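Local atomic coordinates of light harvesting complex 1 Protein W (Rhodopseudomonas palustris, PDB entry 6Z5S), a protein that is a transmembrane component of the light-harvesting 1 complex, where it probably interrupts the ring of antenna subunits around the reaction centre to let quinones pass. Residues F79-L82 and F83-P86. Numbering follows the deposited sequence.
Sequences FGTL and FVGP
G80 O takes two backbone donors from the next turn of helix: V84 N at 2.9 Å, lying in the carbonyl plane, and F83 N at 3.2 Å, which sits above that plane and makes a less straight bond, N-H...O 138°. One residue on, T81 O receives G85 N at 3.0 Å. The series then breaks. P86 has no N-H to give, and its ring carbon CD stands 3.4 Å from L82 O in place of a donor. This is a proline kink in a predicted membrane-spanning helix, 67-89. F79 O lies in the plane of the F83 ring, at its edge, 3.5 Å from F83 CD2. The two side chains point the same way, with their ring planes nearly perpendicular (87°), in a T-shaped pair, F83 turning its edge to the face of F79 with centroids 5.5 Å apart; F79 CG, anti to its own N (chi1 -174°), brings F79 CZ within 3.7 Å of F83 CE2. F79 and L82 also touch a bound bacteriochlorophyll a, while L82 packs on M41 and P45 of helix 37-57. On the side of helix 10-24, T81 and V84 meet T15, and the hydroxyl OG1 of the buried T81 is hydrogen-bonded to P77 O.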
ATOM      1  N   PHE A  79      34.647   5.877  28.611  1.00 72.13           N
ATOM      2  CA  PHE A  79      33.445   6.070  27.814  1.00 72.13           C
ATOM      3  C   PHE A  79      32.308   6.627  28.657  1.00 72.13           C
ATOM      4  O   PHE A  79      31.577   7.517  28.210  1.00 72.13           O
ATOM      5  CB  PHE A  79      33.036   4.756  27.158  1.00 72.13           C
ATOM      6  CG  PHE A  79      31.897   4.893  26.208  1.00 72.13           C
ATOM      7  CD1 PHE A  79      31.919   5.864  25.229  1.00 72.13           C
ATOM      8  CD2 PHE A  79      30.806   4.056  26.289  1.00 72.13           C
ATOM      9  CE1 PHE A  79      30.876   5.998  24.350  1.00 72.13           C
ATOM     10  CE2 PHE A  79      29.759   4.182  25.409  1.00 72.13           C
ATOM     11  CZ  PHE A  79      29.793   5.155  24.440  1.00 72.13           C
ATOM     12  N   GLY A  80      32.132   6.110  29.873  1.00 76.66           N
ATOM     13  CA  GLY A  80      31.124   6.671  30.754  1.00 76.66           C
ATOM     14  C   GLY A  80      31.458   8.078  31.194  1.00 76.66           C
ATOM     15  O   GLY A  80      30.562   8.883  31.463  1.00 76.66           O
ATOM     16  N   THR A  81      32.745   8.403  31.261  1.00 76.73           N
ATOM     17  CA  THR A  81      33.155   9.752  31.608  1.00 76.73           C
ATOM     18  C   THR A  81      32.834  10.725  30.486  1.00 76.73           C
ATOM     19  O   THR A  81      32.437  11.871  30.735  1.00 76.73           O
ATOM     20  CB  THR A  81      34.644   9.757  31.912  1.00 76.73           C
ATOM     21  OG1 THR A  81      34.918   8.820  32.958  1.00 76.73           O
ATOM     22  CG2 THR A  81      35.043  11.090  32.365  1.00 76.73           C
ATOM     23  N   LEU A  82      33.006  10.274  29.242  1.00 76.34           N
ATOM     24  CA  LEU A  82      32.620  11.068  28.081  1.00 76.34           C
ATOM     25  C   LEU A  82      31.182  11.551  28.181  1.00 76.34           C
ATOM     26  O   LEU A  82      30.825  12.567  27.575  1.00 76.34           O
ATOM     27  CB  LEU A  82      32.809  10.244  26.808  1.00 76.34           C
ATOM     28  CG  LEU A  82      33.192  10.981  25.531  1.00 76.34           C
ATOM     29  CD1 LEU A  82      34.515  11.688  25.708  1.00 76.34           C
ATOM     30  CD2 LEU A  82      33.264  10.004  24.378  1.00 76.34           C
ATOM     31  N   PHE A  83      30.346  10.840  28.935  1.00 78.92           N
ATOM     32  CA  PHE A  83      28.962  11.226  29.173  1.00 78.92           C
ATOM     33  C   PHE A  83      28.767  11.971  30.485  1.00 78.92           C
ATOM     34  O   PHE A  83      27.971  12.909  30.542  1.00 78.92           O
ATOM     35  CB  PHE A  83      28.059   9.992  29.162  1.00 78.92           C
ATOM     36  CG  PHE A  83      27.675   9.534  27.789  1.00 78.92           C
ATOM     37  CD1 PHE A  83      26.572  10.069  27.151  1.00 78.92           C
ATOM     38  CD2 PHE A  83      28.414   8.564  27.138  1.00 78.92           C
ATOM     39  CE1 PHE A  83      26.214   9.646  25.887  1.00 78.92           C
ATOM     40  CE2 PHE A  83      28.064   8.137  25.875  1.00 78.92           C
ATOM     41  CZ  PHE A  83      26.962   8.679  25.248  1.00 78.92           C
ATOM     42  N   VAL A  84      29.474  11.572  31.547  1.00 80.40           N
ATOM     43  CA  VAL A  84      29.260  12.197  32.846  1.00 80.40           C
ATOM     44  C   VAL A  84      29.815  13.612  32.886  1.00 80.40           C
ATOM     45  O   VAL A  84      29.396  14.411  33.728  1.00 80.40           O
ATOM     46  CB  VAL A  84      29.876  11.360  33.983  1.00 80.40           C
ATOM     47  CG1 VAL A  84      31.361  11.629  34.109  1.00 80.40           C
ATOM     48  CG2 VAL A  84      29.177  11.650  35.291  1.00 80.40           C
ATOM     49  N   GLY A  85      30.749  13.947  32.004  1.00 82.20           N
ATOM     50  CA  GLY A  85      31.238  15.303  31.914  1.00 82.20           C
ATOM     51  C   GLY A  85      30.141  16.310  31.620  1.00 82.20           C
ATOM     52  O   GLY A  85      29.857  17.205  32.426  1.00 82.20           O
ATOM     53  N   PRO A  86      29.504  16.184  30.452  1.00 84.16           N
ATOM     54  CA  PRO A  86      28.504  17.190  30.058  1.00 84.16           C
ATOM     55  C   PRO A  86      27.322  17.300  31.002  1.00 84.16           C
ATOM     56  O   PRO A  86      26.827  18.411  31.218  1.00 84.16           O
ATOM     57  CB  PRO A  86      28.070  16.715  28.667  1.00 84.16           C
ATOM     58  CG  PRO A  86      29.214  15.930  28.167  1.00 84.16           C
ATOM     59  CD  PRO A  86      29.789  15.243  29.357  1.00 84.16           C
TER